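DNA replication and repair protein RecF (Caldanaerobacter subterraneus subsp. tengcongensis, PDB 5Z69) acts as a recombination mediator in the RecFOR pathway of DNA repair, binding ATP and, probably, single-stranded DNA. Local coordinates at residues N17-K22 with G56-G61; S62-L67 with I91-K96; R199-R204 with N233-K238. All blocks are in the same frame, centred on the assembly; numbering follows the deposited sequence.

Contact 1 (N17-K22 with G56-G61); sequences NFRNLK and GRSFRG. With AGS (phosphothiophosphoric acid-adenylate ester), chain C.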
loop_
_atom_site.group_PDB
_atom_site.type_symbol
_atom_site.label_atom_id
_atom_site.label_comp_id
_atom_site.label_asym_id
_atom_site.label_seq_id
_atom_site.Cartn_x
_atom_site.Cartn_y
_atom_site.Cartn_z
ATOM N N ASN A 17 41.444 8.245 16.480
ATOM C CA ASN A 17 41.101 8.895 15.197
ATOM C C ASN A 17 39.635 8.746 14.817
ATOM O O ASN A 17 39.292 8.679 13.624
ATOM C CB ASN A 17 41.951 8.356 14.046
ATOM C CG ASN A 17 43.422 8.701 14.191
ATOM O OD1 ASN A 17 43.779 9.719 14.780
ATOM N ND2 ASN A 17 44.280 7.851 13.652
ATOM N N PHE A 18 38.759 8.668 15.812
ATOM C CA PHE A 18 37.353 8.554 15.490
ATOM C C PHE A 18 36.731 9.947 15.454
ATOM O O PHE A 18 36.717 10.635 16.466
ATOM C CB PHE A 18 36.613 7.651 16.486
ATOM C CG PHE A 18 35.204 7.337 16.059
ATOM C CD1 PHE A 18 34.935 6.224 15.273
ATOM C CD2 PHE A 18 34.158 8.177 16.403
ATOM C CE1 PHE A 18 33.641 5.928 14.870
ATOM C CE2 PHE A 18 32.844 7.890 15.992
ATOM C CZ PHE A 18 32.593 6.763 15.223
ATOM N N ARG A 19 36.241 10.357 14.281
ATOM C CA ARG A 19 35.650 11.686 14.104
ATOM C C ARG A 19 36.565 12.786 14.689
ATOM O O ARG A 19 37.763 12.793 14.434
ATOM C CB ARG A 19 34.259 11.741 14.752
ATOM C CG ARG A 19 33.193 10.849 14.092
ATOM C CD ARG A 19 32.601 11.470 12.808
ATOM N NE ARG A 19 31.351 10.817 12.442
ATOM C CZ ARG A 19 30.595 11.159 11.393
ATOM N NH1 ARG A 19 30.951 12.140 10.575
ATOM N NH2 ARG A 19 29.475 10.511 11.150
ATOM N N ASN A 20 36.004 13.683 15.496
ATOM C CA ASN A 20 36.754 14.732 16.157
ATOM C C ASN A 20 37.204 14.296 17.551
ATOM O O ASN A 20 37.757 15.102 18.297
ATOM C CB ASN A 20 35.900 16.014 16.263
ATOM C CG ASN A 20 34.899 15.965 17.420
ATOM O OD1 ASN A 20 34.264 14.932 17.674
ATOM N ND2 ASN A 20 34.778 17.073 18.140
ATOM N N LEU A 21 36.940 13.057 17.955
ATOM C CA LEU A 21 37.287 12.646 19.337
ATOM C C LEU A 21 38.804 12.486 19.484
ATOM O O LEU A 21 39.444 11.927 18.564
ATOM C CB LEU A 21 36.550 11.335 19.680
ATOM C CG LEU A 21 35.131 11.364 20.259
ATOM C CD1 LEU A 21 34.367 12.209 19.416
ATOM C CD2 LEU A 21 34.476 9.998 20.219
ATOM N N LYS A 22 39.380 12.984 20.569
ATOM C CA LYS A 22 40.778 12.760 20.804
ATOM C C LYS A 22 41.018 11.298 21.206
ATOM O O LYS A 22 40.070 10.571 21.526
ATOM C CB LYS A 22 41.291 13.717 21.864
ATOM C CG LYS A 22 40.992 15.177 21.583
ATOM C CD LYS A 22 41.817 15.659 20.409
ATOM C CE LYS A 22 41.720 17.178 20.179
ATOM N NZ LYS A 22 40.537 17.583 19.384
ATOM N N GLY A 56 28.154 -2.282 13.616
ATOM C CA GLY A 56 29.185 -2.254 12.596
ATOM C C GLY A 56 28.971 -1.165 11.548
ATOM O O GLY A 56 29.502 -1.239 10.445
ATOM N N ARG A 57 28.193 -0.146 11.895
ATOM C CA ARG A 57 27.992 0.988 10.993
ATOM C C ARG A 57 27.572 2.219 11.783
ATOM O O ARG A 57 27.304 2.126 12.995
ATOM C CB ARG A 57 26.924 0.671 9.941
ATOM C CG ARG A 57 25.556 0.548 10.568
ATOM C CD ARG A 57 24.533 0.123 9.545
ATOM N NE ARG A 57 23.245 -0.112 10.183
ATOM C CZ ARG A 57 22.138 -0.442 9.534
ATOM N NH1 ARG A 57 22.155 -0.574 8.216
ATOM N NH2 ARG A 57 21.013 -0.634 10.210
ATOM N N SER A 58 27.548 3.364 11.099
ATOM C CA SER A 58 27.071 4.629 11.651
ATOM C C SER A 58 25.549 4.629 11.778
ATOM O O SER A 58 24.861 4.359 10.800
ATOM C CB SER A 58 27.498 5.794 10.749
ATOM O OG SER A 58 26.888 7.010 11.147
ATOM N N PHE A 59 25.014 4.957 12.953
ATOM C CA PHE A 59 23.557 5.086 13.085
ATOM C C PHE A 59 23.038 6.297 12.313
ATOM O O PHE A 59 21.848 6.427 12.096
ATOM C CB PHE A 59 23.118 5.175 14.555
ATOM C CG PHE A 59 23.404 6.498 15.215
ATOM C CD1 PHE A 59 22.454 7.510 15.219
ATOM C CD2 PHE A 59 24.608 6.720 15.870
ATOM C CE1 PHE A 59 22.715 8.727 15.832
ATOM C CE2 PHE A 59 24.875 7.939 16.501
ATOM C CZ PHE A 59 23.928 8.943 16.476
ATOM N N ARG A 60 23.932 7.189 11.915
ATOM C CA ARG A 60 23.525 8.367 11.166
ATOM C C ARG A 60 23.466 8.084 9.668
ATOM O O ARG A 60 23.057 8.940 8.886
ATOM C CB ARG A 60 24.483 9.517 11.418
ATOM C CG ARG A 60 24.535 10.018 12.828
ATOM C CD ARG A 60 25.968 10.363 13.143
ATOM N NE ARG A 60 26.083 11.667 13.760
ATOM C CZ ARG A 60 27.205 12.148 14.271
ATOM N NH1 ARG A 60 28.321 11.428 14.237
ATOM N NH2 ARG A 60 27.206 13.358 14.813
ATOM N N GLY A 61 23.894 6.887 9.274
ATOM C CA GLY A 61 23.915 6.519 7.871
ATOM C C GLY A 61 25.157 6.990 7.134
ATOM O O GLY A 61 25.213 6.900 5.908
HETATM P PG AGS C . 24.746 16.171 19.029
HETATM S S1G AGS C . 24.095 15.490 20.741
HETATM O O2G AGS C . 24.340 17.677 18.886
HETATM O O3G AGS C . 24.010 15.360 17.917
HETATM P PB AGS C . 27.377 17.199 18.908
HETATM O O1B AGS C . 28.287 17.169 20.090
HETATM O O2B AGS C . 26.576 18.512 18.843
HETATM O O3B AGS C . 26.315 15.984 18.917
HETATM P PA AGS C . 29.000 15.898 17.012
HETATM O O1A AGS C . 29.237 14.906 18.158
HETATM O O2A AGS C . 28.206 15.438 15.828
HETATM O O3A AGS C . 28.276 17.198 17.594
HETATM O "O5'" AGS C . 30.356 16.477 16.529
HETATM C "C5'" AGS C . 30.605 16.581 15.155
HETATM C "C4'" AGS C . 31.748 17.544 15.057
HETATM O "O4'" AGS C . 32.934 16.826 14.650
HETATM C "C3'" AGS C . 31.537 18.647 14.026
HETATM O "O3'" AGS C . 32.147 19.858 14.460
HETATM C "C2'" AGS C . 32.156 18.043 12.763
HETATM O "O2'" AGS C . 32.660 19.035 11.874
HETATM C "C1'" AGS C . 33.306 17.209 13.341
HETATM N N9 AGS C . 33.609 16.013 12.571
HETATM C C8 AGS C . 32.723 15.179 11.931
HETATM N N7 AGS C . 33.292 14.191 11.289
HETATM C C5 AGS C . 34.643 14.376 11.521
HETATM C C6 AGS C . 35.790 13.668 11.111
HETATM N N6 AGS C . 35.743 12.563 10.360
HETATM N N1 AGS C . 36.997 14.136 11.499
HETATM C C2 AGS C . 37.045 15.237 12.257
HETATM N N3 AGS C . 36.037 15.990 12.704
HETATM C C4 AGS C . 34.858 15.499 12.300
#

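Contact 2 (S62-L67 with I91-K96); sequences SKMSEL and IEFGYK. With AGS (phosphothiophosphoric acid-adenylate ester), chain C.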
loop_
_atom_site.group_PDB
_atom_site.type_symbol
_atom_site.label_atom_id
_atom_site.label_comp_id
_atom_site.label_asym_id
_atom_site.label_seq_id
_atom_site.Cartn_x
_atom_site.Cartn_y
_atom_site.Cartn_z
ATOM N N SER A 62 26.160 7.475 7.869
ATOM C CA SER A 62 27.389 7.982 7.241
ATOM C C SER A 62 28.255 6.869 6.676
ATOM O O SER A 62 28.269 5.768 7.206
ATOM C CB SER A 62 28.202 8.790 8.243
ATOM O OG SER A 62 27.376 9.707 8.934
ATOM N N LYS A 63 28.976 7.156 5.593
ATOM C CA LYS A 63 29.968 6.222 5.077
ATOM C C LYS A 63 31.087 6.091 6.093
ATOM O O LYS A 63 31.403 7.057 6.780
ATOM C CB LYS A 63 30.560 6.696 3.740
ATOM C CG LYS A 63 29.549 7.206 2.725
ATOM C CD LYS A 63 30.256 8.041 1.664
ATOM N N MET A 64 31.688 4.905 6.148
ATOM C CA MET A 64 32.852 4.619 6.992
ATOM C C MET A 64 33.954 5.667 6.886
ATOM O O MET A 64 34.473 6.120 7.898
ATOM C CB MET A 64 33.434 3.256 6.623
ATOM C CG MET A 64 32.670 2.089 7.178
ATOM S SD MET A 64 33.103 1.895 8.913
ATOM C CE MET A 64 31.517 2.175 9.650
ATOM N N SER A 65 34.303 6.061 5.661
ATOM C CA SER A 65 35.393 7.025 5.467
ATOM C C SER A 65 35.100 8.368 6.151
ATOM O O SER A 65 36.005 9.131 6.450
ATOM C CB SER A 65 35.663 7.243 3.965
ATOM O OG SER A 65 34.546 7.844 3.316
ATOM N N GLU A 66 33.828 8.656 6.405
ATOM C CA GLU A 66 33.490 9.897 7.097
ATOM C C GLU A 66 33.774 9.846 8.587
ATOM O O GLU A 66 33.860 10.894 9.226
ATOM C CB GLU A 66 32.024 10.249 6.892
ATOM C CG GLU A 66 31.616 10.487 5.450
ATOM C CD GLU A 66 30.124 10.808 5.368
ATOM O OE1 GLU A 66 29.689 11.788 6.018
ATOM O OE2 GLU A 66 29.382 10.047 4.714
ATOM N N LEU A 67 33.909 8.645 9.149
ATOM C CA LEU A 67 34.209 8.527 10.583
ATOM C C LEU A 67 35.694 8.664 10.881
ATOM O O LEU A 67 36.111 8.801 12.055
ATOM C CB LEU A 67 33.718 7.186 11.144
ATOM C CG LEU A 67 32.296 6.741 10.813
ATOM C CD1 LEU A 67 31.831 5.702 11.815
ATOM C CD2 LEU A 67 31.369 7.921 10.792
ATOM N N ILE A 91 35.513 -6.145 21.993
ATOM C CA ILE A 91 35.035 -5.935 20.642
ATOM C C ILE A 91 35.841 -4.832 20.000
ATOM O O ILE A 91 35.844 -3.686 20.473
ATOM C CB ILE A 91 33.524 -5.552 20.612
ATOM C CG1 ILE A 91 32.672 -6.616 21.323
ATOM C CG2 ILE A 91 33.037 -5.302 19.149
ATOM C CD1 ILE A 91 31.152 -6.239 21.294
ATOM N N GLU A 92 36.523 -5.181 18.915
ATOM C CA GLU A 92 37.366 -4.228 18.196
ATOM C C GLU A 92 36.919 -3.974 16.773
ATOM O O GLU A 92 36.616 -4.913 16.029
ATOM C CB GLU A 92 38.800 -4.726 18.142
ATOM C CG GLU A 92 39.439 -4.958 19.482
ATOM C CD GLU A 92 40.771 -5.624 19.296
ATOM O OE1 GLU A 92 40.763 -6.860 19.131
ATOM O OE2 GLU A 92 41.813 -4.915 19.241
ATOM N N PHE A 93 36.959 -2.710 16.373
ATOM C CA PHE A 93 36.554 -2.314 15.015
ATOM C C PHE A 93 37.571 -1.319 14.477
ATOM O O PHE A 93 37.657 -0.191 14.968
ATOM C CB PHE A 93 35.163 -1.691 15.038
ATOM C CG PHE A 93 34.517 -1.548 13.684
ATOM C CD1 PHE A 93 35.031 -0.665 12.726
ATOM C CD2 PHE A 93 33.372 -2.260 13.373
ATOM C CE1 PHE A 93 34.402 -0.518 11.456
ATOM C CE2 PHE A 93 32.732 -2.116 12.108
ATOM C CZ PHE A 93 33.257 -1.249 11.161
ATOM N N GLY A 94 38.366 -1.756 13.502
ATOM C CA GLY A 94 39.354 -0.901 12.872
ATOM C C GLY A 94 38.982 -0.704 11.400
ATOM O O GLY A 94 38.625 -1.653 10.706
ATOM N N TYR A 95 39.031 0.530 10.921
ATOM C CA TYR A 95 38.786 0.785 9.494
ATOM C C TYR A 95 39.880 1.665 8.889
ATOM O O TYR A 95 40.185 2.709 9.452
ATOM C CB TYR A 95 37.434 1.451 9.281
ATOM C CG TYR A 95 37.188 1.925 7.843
ATOM C CD1 TYR A 95 36.750 1.045 6.859
ATOM C CD2 TYR A 95 37.388 3.256 7.484
ATOM C CE1 TYR A 95 36.526 1.476 5.539
ATOM C CE2 TYR A 95 37.165 3.699 6.173
ATOM C CZ TYR A 95 36.734 2.805 5.210
ATOM O OH TYR A 95 36.506 3.254 3.924
ATOM N N LYS A 96 40.434 1.253 7.747
ATOM C CA LYS A 96 41.450 2.049 7.010
ATOM C C LYS A 96 40.843 2.688 5.759
ATOM O O LYS A 96 40.021 2.051 5.101
ATOM C CB LYS A 96 42.623 1.186 6.552
ATOM C CG LYS A 96 43.684 0.873 7.545
ATOM C CD LYS A 96 44.963 0.461 6.806
ATOM C CE LYS A 96 45.603 1.638 6.067
ATOM N NZ LYS A 96 47.073 1.375 5.840
HETATM P PG AGS C . 24.746 16.171 19.029
HETATM S S1G AGS C . 24.095 15.490 20.741
HETATM O O2G AGS C . 24.340 17.677 18.886
HETATM O O3G AGS C . 24.010 15.360 17.917
HETATM P PB AGS C . 27.377 17.199 18.908
HETATM O O1B AGS C . 28.287 17.169 20.090
HETATM O O2B AGS C . 26.576 18.512 18.843
HETATM O O3B AGS C . 26.315 15.984 18.917
HETATM P PA AGS C . 29.000 15.898 17.012
HETATM O O1A AGS C . 29.237 14.906 18.158
HETATM O O2A AGS C . 28.206 15.438 15.828
HETATM O O3A AGS C . 28.276 17.198 17.594
HETATM O "O5'" AGS C . 30.356 16.477 16.529
HETATM C "C5'" AGS C . 30.605 16.581 15.155
HETATM C "C4'" AGS C . 31.748 17.544 15.057
HETATM O "O4'" AGS C . 32.934 16.826 14.650
HETATM C "C3'" AGS C . 31.537 18.647 14.026
HETATM O "O3'" AGS C . 32.147 19.858 14.460
HETATM C "C2'" AGS C . 32.156 18.043 12.763
HETATM O "O2'" AGS C . 32.660 19.035 11.874
HETATM C "C1'" AGS C . 33.306 17.209 13.341
HETATM N N9 AGS C . 33.609 16.013 12.571
HETATM C C8 AGS C . 32.723 15.179 11.931
HETATM N N7 AGS C . 33.292 14.191 11.289
HETATM C C5 AGS C . 34.643 14.376 11.521
HETATM C C6 AGS C . 35.790 13.668 11.111
HETATM N N6 AGS C . 35.743 12.563 10.360
HETATM N N1 AGS C . 36.997 14.136 11.499
HETATM C C2 AGS C . 37.045 15.237 12.257
HETATM N N3 AGS C . 36.037 15.990 12.704
HETATM C C4 AGS C . 34.858 15.499 12.300
HETATM O O HOH W 1 33.548 4.677 3.162
#

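Contact 3 (R199-R204 with N233-K238); sequences RIIKVR and NSAGVK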
loop_
_atom_site.group_PDB
_atom_site.type_symbol
_atom_site.label_atom_id
_atom_site.label_comp_id
_atom_site.label_asym_id
_atom_site.label_seq_id
_atom_site.Cartn_x
_atom_site.Cartn_y
_atom_site.Cartn_z
ATOM N N ARG A 199 10.435 -16.532 2.803
ATOM C CA ARG A 199 10.935 -16.637 4.180
ATOM C C ARG A 199 11.029 -15.270 4.861
ATOM O O ARG A 199 10.675 -15.114 6.026
ATOM C CB ARG A 199 12.279 -17.328 4.193
ATOM C CG ARG A 199 12.161 -18.799 3.940
ATOM C CD ARG A 199 13.305 -19.525 4.593
ATOM N NE ARG A 199 14.552 -19.275 3.891
ATOM C CZ ARG A 199 14.982 -20.017 2.881
ATOM N NH1 ARG A 199 14.249 -21.040 2.465
ATOM N NH2 ARG A 199 16.137 -19.740 2.288
ATOM N N ILE A 200 11.465 -14.274 4.107
ATOM C CA ILE A 200 11.634 -12.925 4.628
ATOM C C ILE A 200 10.278 -12.287 4.959
ATOM O O ILE A 200 10.105 -11.681 6.022
ATOM C CB ILE A 200 12.425 -12.080 3.611
ATOM C CG1 ILE A 200 13.932 -12.376 3.755
ATOM C CG2 ILE A 200 12.151 -10.585 3.770
ATOM C CD1 ILE A 200 14.723 -12.078 2.488
ATOM N N ILE A 201 9.317 -12.429 4.051
ATOM C CA ILE A 201 7.973 -11.914 4.305
ATOM C C ILE A 201 7.405 -12.543 5.570
ATOM O O ILE A 201 6.861 -11.850 6.432
ATOM C CB ILE A 201 7.037 -12.181 3.106
ATOM C CG1 ILE A 201 7.355 -11.190 1.990
ATOM C CG2 ILE A 201 5.560 -12.088 3.527
ATOM C CD1 ILE A 201 6.908 -11.647 0.619
ATOM N N LYS A 202 7.574 -13.855 5.703
ATOM C CA LYS A 202 7.046 -14.562 6.866
ATOM C C LYS A 202 7.609 -14.000 8.171
ATOM O O LYS A 202 6.866 -13.746 9.124
ATOM C CB LYS A 202 7.348 -16.061 6.775
ATOM C CG LYS A 202 6.722 -16.849 7.917
ATOM C CD LYS A 202 7.611 -17.969 8.426
ATOM C CE LYS A 202 8.768 -17.420 9.262
ATOM N NZ LYS A 202 9.630 -18.486 9.866
ATOM N N VAL A 203 8.918 -13.787 8.216
ATOM C CA VAL A 203 9.519 -13.281 9.435
ATOM C C VAL A 203 9.174 -11.814 9.674
ATOM O O VAL A 203 8.937 -11.402 10.820
ATOM C CB VAL A 203 11.045 -13.450 9.415
ATOM C CG1 VAL A 203 11.673 -12.739 10.623
ATOM C CG2 VAL A 203 11.399 -14.930 9.385
ATOM N N ARG A 204 9.147 -11.023 8.607
ATOM C CA ARG A 204 8.751 -9.624 8.746
ATOM C C ARG A 204 7.351 -9.521 9.338
ATOM O O ARG A 204 7.092 -8.653 10.181
ATOM C CB ARG A 204 8.797 -8.891 7.410
ATOM C CG ARG A 204 10.195 -8.494 6.960
ATOM C CD ARG A 204 10.134 -7.708 5.656
ATOM N NE ARG A 204 11.466 -7.293 5.255
ATOM C CZ ARG A 204 11.746 -6.621 4.150
ATOM N NH1 ARG A 204 10.775 -6.280 3.305
ATOM N NH2 ARG A 204 13.005 -6.296 3.887
ATOM N N ASN A 233 3.082 -6.234 1.897
ATOM C CA ASN A 233 4.072 -7.164 1.359
ATOM C C ASN A 233 3.941 -7.355 -0.151
ATOM O O ASN A 233 2.915 -7.002 -0.767
ATOM C CB ASN A 233 3.998 -8.517 2.075
ATOM C CG ASN A 233 2.720 -9.262 1.794
ATOM O OD1 ASN A 233 2.559 -9.867 0.731
ATOM N ND2 ASN A 233 1.809 -9.254 2.759
ATOM N N SER A 234 4.987 -7.918 -0.743
ATOM C CA SER A 234 5.116 -7.950 -2.197
ATOM C C SER A 234 4.363 -9.128 -2.815
ATOM O O SER A 234 4.299 -9.253 -4.039
ATOM C CB SER A 234 6.589 -8.008 -2.601
ATOM O OG SER A 234 7.309 -8.919 -1.781
ATOM N N ALA A 235 3.823 -9.988 -1.960
ATOM C CA ALA A 235 3.056 -11.146 -2.390
ATOM C C ALA A 235 1.574 -10.766 -2.528
ATOM O O ALA A 235 0.795 -11.555 -3.044
ATOM C CB ALA A 235 3.212 -12.292 -1.417
ATOM N N GLY A 236 1.230 -9.573 -2.039
ATOM C CA GLY A 236 -0.092 -9.001 -2.122
ATOM C C GLY A 236 -1.039 -9.756 -1.183
ATOM O O GLY A 236 -2.248 -9.693 -1.312
ATOM N N VAL A 237 -0.463 -10.446 -0.199
ATOM C CA VAL A 237 -1.269 -11.312 0.667
ATOM C C VAL A 237 -1.660 -10.542 1.947
ATOM O O VAL A 237 -0.781 -10.058 2.688
ATOM C CB VAL A 237 -0.465 -12.593 0.988
ATOM C CG1 VAL A 237 -1.144 -13.474 2.041
ATOM C CG2 VAL A 237 -0.241 -13.390 -0.262
ATOM N N LYS A 238 -2.959 -10.375 2.176
ATOM C CA LYS A 238 -3.446 -9.513 3.271
ATOM C C LYS A 238 -3.302 -10.182 4.641
ATOM O O LYS A 238 -3.284 -9.497 5.665
ATOM C CB LYS A 238 -4.906 -9.092 3.038
ATOM C CG LYS A 238 -5.178 -7.603 3.327
ATOM C CD LYS A 238 -6.583 -7.364 3.862
ATOM C CE LYS A 238 -7.628 -8.040 2.991
ATOM N NZ LYS A 238 -8.995 -7.994 3.603
#

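Contact 1 (N17-K22 with G56-G61)
The nucleotide pocket of this ABC-type ATPase is where Arg19 and Arg60 meet, one at the adenine of the bound ATP analogue AGS, the other beside its alpha-phosphate. Their side chains run past each other in opposite directions, with the guanidinium planes 69° apart. Arg60 NH1 sits over one face of the Arg19 group, 3.4 Å from Arg19 NH2; both are donors, and no hydrogen bond joins them. Glu48 of helix 43-55 makes sense of the pairing: its OE2 forms salt bridges with both Arg19 NE and Arg60 NH1, and probably offsets much of their charge.

Arg19 bends at chi2 (-79°) and then runs nearly straight, which brings its guanidinium edge-on to the base. Arg19 NH1 donates to AGS N7 at 3.2 Å, with the acceptor in the guanidinium plane and the N-H...N angle at 164°. That bond reads the Hoogsteen edge of the adenine. At the other end of the group, Arg19 NH2 reaches Ser62 OG, which helps fix its rotation. Arg60 also turns an edge to the ligand, pointing NH2 at AGS O2A, but this weak bond is doubtful because NH2 is modelled too close to another atom. At the ribose, Asn20 CB lies 3.5 Å from AGS O4'.

Ser58 OG accepts from Arg60 N at 3.1 Å, an ST turn at the start of the type I turn from Ser58 to Gly61, and is also hydrogen-bonded to Glu48 OE1.

Segment 17-22 is the loop between strands 9-16 and 24-27, and segment 56-61 leaves the end of helix 43-55. Phe18 packs on Ala49 of that helix and meets Phe75 of strand 74-83 edge-to-face.

Contact 2 (S62-L67 with I91-K96)
Met64 and Tyr95 make the main aromatic contact here, a CH-pi interaction that sets the turn of 62-67 on strand 86-96. Met64 CB stands over the centre of the tyrosine ring, 3.6 Å from the centroid and 12° off the normal. The sulfur adds two Met-aromatic contacts: Met64 SD lies over the same face of Tyr95, 4.6 Å from its centroid, and touches a second ring 3.7 Å away at Phe93 CE1. The approach to Phe93 is oblique, the thioether coming in from the opposite direction to that side chain. Met64 can serve both rings because its chain folds at chi2 (-78°), carrying SD across from one to the other. With Tyr95 reduced to an alanine, Met64 CB and SD would probably lose the flat surface they rest on, and the thioether would be likely to turn more loosely.

One weak polar link crosses the contact, through a water. Ser65 N donates to it at 3.0 Å, and the water makes a weak bond to Tyr95 OH.

Within 62-67, Lys63 N donates to Glu66 OE2 at 3.0 Å, meeting it from above the carboxylate plane. The backbone bond from Glu66 N to Lys63 O, 2.9 Å, closes the same turn. On the ligand side, Glu66 O accepts from AGS N6 at 2.8 Å, so the turn reads the adenine amino group.

Across the contact, then, the chemistry is mostly apolar, sulfur and rings with one weak water link, while the turn's own bonds hold its shape and Glu66 O faces the base.

Contact 3 (R199-R204 with N233-K238)
Ile201 reaches out from helix 186-222 to the turn at Asn233, Ser234 and Ala235, and its side chain makes every contact between the two segments. At chi1 -76° its CG2 branch lies opposite the backbone N while CG1 runs beside it, and an extended chi2 (158°) carries CD1 on to Ser234 and Ala235. The two branches therefore touch different residues: Ile201 CG2 meets Asn233 CB at 4.2 Å, whereas Ile201 CD1 lies 3.7 Å from Ser234 OG and 4.3 Å from Ala235 CB. The isoleucine and asparagine side chains cross at about a right angle.

Asn233 folds its amide back over its own loop, CG sitting between the backbone N and the carbonyl carbon. OD1 accepts twice, from Ala235 N at 3.0 Å, in the carbonyl plane on a lone pair, and from Val237 N at 3.2 Å, tilted out of that plane. The first bond makes an Asx turn over the type I turn from Asn233 to Gly236. Asn233 ND2 then donates to Val237 O at 2.7 Å, so bonds to both oxygen and nitrogen fix the rotation of the amide. Ser234 OG is hydrogen-bonded to Glu274, a residue that also pairs with Arg204.

The buried asparagine thus spends its polar groups on the loop itself and meets the helix mainly through its CB. The interface is van der Waals contact of one isoleucine, including a methyl against a hydroxyl oxygen, with no hydrogen bond across.

Contacts 1 and 2 adjoin, their centres about 7 Å apart, and share the nucleotide: one meets adenine N7 and the ribose, the other the amino group of the base. They are stitched together directly, with Arg19 N 2.7 Å from Leu67 O and Phe18 packed on Leu67. Contact 1 is buried and dominated by charge, contact 2 is partly buried and built from sulfur and rings on the antiparallel sheet. Contact 3 lies on the opposite side of the chain's centre, about 35 Å from contact 1 between centres, and touches neither. It is also buried, but joins a long helix to a loop by the packing of one isoleucine side chain, far from the ligand.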